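Alpha-11 giardin (Giardia intestinalis, PDB 2II2) binds calcium as an annexin-family protein, and is thought to act in parasite attachment to the intestinal mucosa and in remodelling of its cytoskeleton. Local coordinates at residues 153-156 / 157-160; 178-181 / 182-186. All coordinates share one frame; numbering follows the deposited sequence.

Contact 1: residues 153-156 / 157-160; sequences RGSV and ASDA
R153 grips the carboxylate of D159 side-on in a salt bridge, with two nitrogens directed at one oxygen. NE and NH2 of R153 both lie 2.8 Å from OD2 of D159. The oxygen sits in the plane of the guanidinium, at its edge. The carboxylate plane is turned 61° from it. Both nitrogens reach OD2 from the same face of the carboxylate; NE is on the syn side and NH2 lies well above the plane. The bend of the arginine chain at chi3 (-64°) turns the guanidinium back onto D159. An ordered water donates to OD2 of D159 and accepts from the backbone N of S155, with that N 2.9 Å from the water oxygen. This is the N-terminal end of helix 156-169, with S155 at the N-cap position. OG of S155 stands 3.1 Å from OD1 of D159 and makes no capping bond. The first helical turn is set by backbone bonds: N of D159 to O of S155 at 2.9 Å, and N of A160 to O of V156 at 3.0 Å. Further out, E189 accepts from the backbone N of R153 and of G154, and R153 also packs on I193 of helix 187-201.

Contact 2: residues 178-181 / 182-186; sequences VVRL and IITST
The carbonyl oxygen of R180 is gripped twice by T184. OG1 of T184 donates to O of R180 at 2.7 Å, and the backbone N of T184 donates to the same O of R180 at 3.0 Å. The two donors come from opposite faces of the carbonyl plane. The hydroxyl can reach back because OG1 sits between the backbone N and the carbonyl carbon, chi1 64°. One residue on, OG of S185 donates to O of L181 at 2.6 Å, approaching 33° out of the carbonyl plane. S185 has its OG beside its own backbone N, chi1 -65°, which brings OG within reach of O of L181. These bonds lie near the C-terminal end of helix 175-184. Just before them the regular pattern holds: N of I183 bonds to O of V179 at 2.8 Å, and N of I182 to O of V178 at 3.1 Å. The apolar side chains follow the same spacing. V179 and I183 lie side by side, with CG1 of V179 3.8 Å from CG1 of I183. V178 and I182 do likewise, CG1 of V178 being 4.0 Å from CD1 of I182. Around them, V179 packs on Y140, L141 and L144 of helix 137-147, and I182 on A225 of helix 216-230. The guanidinium of R180 is held by E176 and E148. Near the end of a helix, carbonyls run short of backbone N-H partners. Here two side-chain hydroxyls add to the backbone bonding: O of R180 gains a second donor, and O of L181 gains a hydroxyl donor.

Contact 1 precedes contact 2 along the chain. Their centres are about 11 Å apart, on the same side of the chain's centre. Contact 1 opens helix 156-169; contact 2 lies at the C-terminal part of the next helix, 175-184, and runs on to T186, which caps helix 187-201. R153 joins them: its NH2 probably bonds to OG of S185, 2.9 Å away. It thereby ties the start of helix 156-169 to the end region of helix 175-184. CD1 of L181 packs against the backbone O of D159, 3.6 Å away. E189 of helix 187-201 serves both contacts, through R153 and T186. Both lie in the all-helical annexin body, away from the calcium-binding residues I60 and E66.

Contact 1: residues 153-156 / 157-160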
ATOM      1  N   ARG A 153     -14.536 -22.991  -1.429  1.00 10.94           N
ATOM      2  CA  ARG A 153     -15.991 -23.167  -1.445  1.00 11.36           C
ATOM      3  C   ARG A 153     -16.455 -24.189  -2.448  1.00 11.32           C
ATOM      4  O   ARG A 153     -17.580 -24.646  -2.346  1.00 12.60           O
ATOM      5  CB  ARG A 153     -16.705 -21.839  -1.702  1.00 11.01           C
ATOM      6  CG  ARG A 153     -16.421 -20.788  -0.631  1.00 11.25           C
ATOM      7  CD  ARG A 153     -17.083 -19.448  -0.955  1.00 11.25           C
ATOM      8  NE  ARG A 153     -16.557 -18.836  -2.174  1.00 10.60           N
ATOM      9  CZ  ARG A 153     -15.628 -17.880  -2.221  1.00 10.45           C
ATOM     10  NH1 ARG A 153     -15.061 -17.404  -1.106  1.00 10.43           N
ATOM     11  NH2 ARG A 153     -15.268 -17.386  -3.403  1.00  9.35           N
ATOM     12  N   GLY A 154     -15.635 -24.515  -3.450  1.00 10.83           N
ATOM     13  CA  GLY A 154     -16.069 -25.491  -4.460  1.00 11.21           C
ATOM     14  C   GLY A 154     -17.271 -25.016  -5.256  1.00 11.05           C
ATOM     15  O   GLY A 154     -18.088 -25.809  -5.700  1.00 11.59           O
ATOM     16  N   SER A 155     -17.397 -23.699  -5.418  1.00 10.38           N
ATOM     17  CA  SER A 155     -18.542 -23.126  -6.129  1.00 10.52           C
ATOM     18  C   SER A 155     -18.086 -22.042  -7.116  1.00  9.89           C
ATOM     19  O   SER A 155     -18.612 -20.918  -7.114  1.00 10.49           O
ATOM     20  CB  SER A 155     -19.578 -22.565  -5.132  1.00  9.83           C
ATOM     21  OG  SER A 155     -19.017 -21.571  -4.295  1.00 11.71           O
ATOM     22  N   VAL A 156     -17.138 -22.371  -7.984  1.00 10.09           N
ATOM     23  CA  VAL A 156     -16.449 -21.373  -8.801  1.00  9.96           C
ATOM     24  C   VAL A 156     -17.447 -20.734  -9.762  1.00  9.24           C
ATOM     25  O   VAL A 156     -17.499 -19.496  -9.876  1.00  9.62           O
ATOM     26  CB  VAL A 156     -15.225 -21.949  -9.557  1.00 11.16           C
ATOM     27  CG1 VAL A 156     -14.792 -21.037 -10.692  1.00 12.90           C
ATOM     28  CG2 VAL A 156     -14.069 -22.252  -8.590  1.00 12.64           C
ATOM     29  N   ALA A 157     -18.280 -21.554 -10.415  1.00 11.04           N
ATOM     30  CA  ALA A 157     -19.245 -21.007 -11.398  1.00 11.49           C
ATOM     31  C   ALA A 157     -20.240 -20.066 -10.745  1.00 11.56           C
ATOM     32  O   ALA A 157     -20.518 -18.947 -11.247  1.00 12.13           O
ATOM     33  CB  ALA A 157     -19.968 -22.115 -12.147  1.00 12.65           C
ATOM     34  N   SER A 158     -20.804 -20.525  -9.631  1.00 11.02           N
ATOM     35  CA  SER A 158     -21.793 -19.699  -8.962  1.00 11.01           C
ATOM     36  C   SER A 158     -21.171 -18.431  -8.366  1.00  9.90           C
ATOM     37  O   SER A 158     -21.817 -17.381  -8.354  1.00 10.27           O
ATOM     38  CB  SER A 158     -22.613 -20.468  -7.934  1.00 12.52           C
ATOM     39  OG  SER A 158     -21.830 -21.051  -6.925  1.00 17.39           O
ATOM     40  N   ASP A 159     -19.920 -18.500  -7.914  1.00  8.24           N
ATOM     41  CA  ASP A 159     -19.255 -17.324  -7.383  1.00  9.11           C
ATOM     42  C   ASP A 159     -19.020 -16.281  -8.476  1.00  8.90           C
ATOM     43  O   ASP A 159     -19.177 -15.080  -8.248  1.00  8.16           O
ATOM     44  CB  ASP A 159     -17.927 -17.731  -6.761  1.00  9.15           C
ATOM     45  CG  ASP A 159     -18.070 -18.469  -5.440  1.00  9.61           C
ATOM     46  OD1 ASP A 159     -19.189 -18.555  -4.892  1.00 13.28           O
ATOM     47  OD2 ASP A 159     -17.022 -18.980  -4.973  1.00 10.35           O
ATOM     48  N   ALA A 160     -18.641 -16.730  -9.665  1.00  9.47           N
ATOM     49  CA  ALA A 160     -18.536 -15.815 -10.788  1.00  9.95           C
ATOM     50  C   ALA A 160     -19.878 -15.129 -11.111  1.00  9.43           C
ATOM     51  O   ALA A 160     -19.911 -13.945 -11.415  1.00 10.29           O
ATOM     52  CB  ALA A 160     -17.988 -16.527 -12.001  1.00 10.21           C
TER
HETATM   53  O   HOH W   1     -15.672 -21.397  -5.131  1.00 10.46           O

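Contact 2: residues 178-181 / 182-186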
ATOM      1  N   VAL A 178     -20.105  -9.043  -1.815  1.00  8.51           N
ATOM      2  CA  VAL A 178     -19.000  -8.932  -2.758  1.00  7.91           C
ATOM      3  C   VAL A 178     -17.672  -8.961  -2.025  1.00  8.06           C
ATOM      4  O   VAL A 178     -16.768  -9.688  -2.418  1.00  7.78           O
ATOM      5  CB  VAL A 178     -19.141  -7.650  -3.609  1.00  8.27           C
ATOM      6  CG1 VAL A 178     -17.863  -7.397  -4.421  1.00  9.51           C
ATOM      7  CG2 VAL A 178     -20.339  -7.770  -4.526  1.00 10.18           C
ATOM      8  N   VAL A 179     -17.561  -8.168  -0.963  1.00  7.83           N
ATOM      9  CA  VAL A 179     -16.338  -8.109  -0.202  1.00  7.21           C
ATOM     10  C   VAL A 179     -16.048  -9.486   0.400  1.00  7.39           C
ATOM     11  O   VAL A 179     -14.910  -9.982   0.328  1.00  7.70           O
ATOM     12  CB  VAL A 179     -16.419  -7.030   0.898  1.00  7.20           C
ATOM     13  CG1 VAL A 179     -15.211  -7.142   1.812  1.00  9.06           C
ATOM     14  CG2 VAL A 179     -16.466  -5.668   0.264  1.00  7.43           C
ATOM     15  N   ARG A 180     -17.048 -10.125   1.010  1.00  7.20           N
ATOM     16  CA  ARG A 180     -16.827 -11.419   1.632  1.00  8.00           C
ATOM     17  C   ARG A 180     -16.333 -12.417   0.609  1.00  8.01           C
ATOM     18  O   ARG A 180     -15.382 -13.164   0.891  1.00  8.24           O
ATOM     19  CB  ARG A 180     -18.109 -11.910   2.275  1.00  9.78           C
ATOM     20  CG  ARG A 180     -17.986 -13.210   2.979  1.00 13.24           C
ATOM     21  CD  ARG A 180     -19.285 -13.501   3.716  1.00 15.45           C
ATOM     22  NE  ARG A 180     -19.666 -12.419   4.628  1.00 18.72           N
ATOM     23  CZ  ARG A 180     -19.181 -12.265   5.860  1.00 19.86           C
ATOM     24  NH1 ARG A 180     -18.270 -13.100   6.354  1.00 22.77           N
ATOM     25  NH2 ARG A 180     -19.596 -11.256   6.605  1.00 19.18           N
ATOM     26  N   LEU A 181     -16.979 -12.435  -0.568  1.00  7.71           N
ATOM     27  CA  LEU A 181     -16.542 -13.375  -1.614  1.00  7.89           C
ATOM     28  C   LEU A 181     -15.068 -13.213  -1.947  1.00  8.16           C
ATOM     29  O   LEU A 181     -14.295 -14.194  -1.932  1.00  8.52           O
ATOM     30  CB  LEU A 181     -17.416 -13.236  -2.848  1.00  8.48           C
ATOM     31  CG  LEU A 181     -17.256 -14.257  -3.985  1.00  9.05           C
ATOM     32  CD1 LEU A 181     -18.511 -14.252  -4.824  1.00 10.54           C
ATOM     33  CD2 LEU A 181     -16.044 -13.964  -4.870  1.00 10.13           C
ATOM     34  N   ILE A 182     -14.678 -11.969  -2.202  1.00  7.84           N
ATOM     35  CA  ILE A 182     -13.297 -11.720  -2.611  1.00  7.77           C
ATOM     36  C   ILE A 182     -12.307 -12.016  -1.478  1.00  8.25           C
ATOM     37  O   ILE A 182     -11.321 -12.732  -1.667  1.00  8.36           O
ATOM     38  CB  ILE A 182     -13.138 -10.277  -3.094  1.00  8.01           C
ATOM     39  CG1 ILE A 182     -13.947 -10.037  -4.370  1.00  8.41           C
ATOM     40  CG2 ILE A 182     -11.689  -9.964  -3.383  1.00  7.83           C
ATOM     41  CD1 ILE A 182     -14.082  -8.584  -4.760  1.00 10.35           C
ATOM     42  N   ILE A 183     -12.590 -11.472  -0.292  1.00  7.88           N
ATOM     43  CA  ILE A 183     -11.668 -11.596   0.837  1.00  9.13           C
ATOM     44  C   ILE A 183     -11.465 -13.027   1.341  1.00  8.70           C
ATOM     45  O   ILE A 183     -10.386 -13.343   1.871  1.00 10.50           O
ATOM     46  CB  ILE A 183     -12.102 -10.673   2.038  1.00  9.39           C
ATOM     47  CG1 ILE A 183     -11.969  -9.193   1.696  1.00 11.73           C
ATOM     48  CG2 ILE A 183     -11.430 -11.096   3.367  1.00 13.24           C
ATOM     49  CD1 ILE A 183     -10.566  -8.716   1.632  1.00 12.65           C
ATOM     50  N   THR A 184     -12.478 -13.877   1.178  1.00  8.40           N
ATOM     51  CA  THR A 184     -12.382 -15.244   1.673  1.00  9.04           C
ATOM     52  C   THR A 184     -12.000 -16.252   0.603  1.00  8.51           C
ATOM     53  O   THR A 184     -11.928 -17.444   0.896  1.00  9.66           O
ATOM     54  CB  THR A 184     -13.701 -15.727   2.338  1.00  9.56           C
ATOM     55  OG1 THR A 184     -14.748 -15.774   1.363  1.00  9.29           O
ATOM     56  CG2 THR A 184     -14.127 -14.834   3.501  1.00 11.06           C
ATOM     57  N   SER A 185     -11.733 -15.815  -0.622  1.00  8.73           N
ATOM     58  CA  SER A 185     -11.369 -16.756  -1.682  1.00  7.42           C
ATOM     59  C   SER A 185      -9.947 -17.195  -1.535  1.00  8.20           C
ATOM     60  O   SER A 185      -9.061 -16.373  -1.315  1.00 10.17           O
ATOM     61  CB  SER A 185     -11.507 -16.118  -3.072  1.00  8.57           C
ATOM     62  OG  SER A 185     -12.843 -15.788  -3.411  1.00  8.59           O
ATOM     63  N   THR A 186      -9.716 -18.491  -1.732  1.00  9.09           N
ATOM     64  CA  THR A 186      -8.346 -18.932  -1.913  1.00  9.19           C
ATOM     65  C   THR A 186      -7.807 -18.441  -3.265  1.00  9.27           C
ATOM     66  O   THR A 186      -8.578 -18.175  -4.192  1.00  9.55           O
ATOM     67  CB  THR A 186      -8.219 -20.462  -1.864  1.00  9.90           C
ATOM     68  OG1 THR A 186      -8.916 -21.010  -2.987  1.00 11.71           O
ATOM     69  CG2 THR A 186      -8.765 -21.025  -0.570  1.00 10.96           C
TER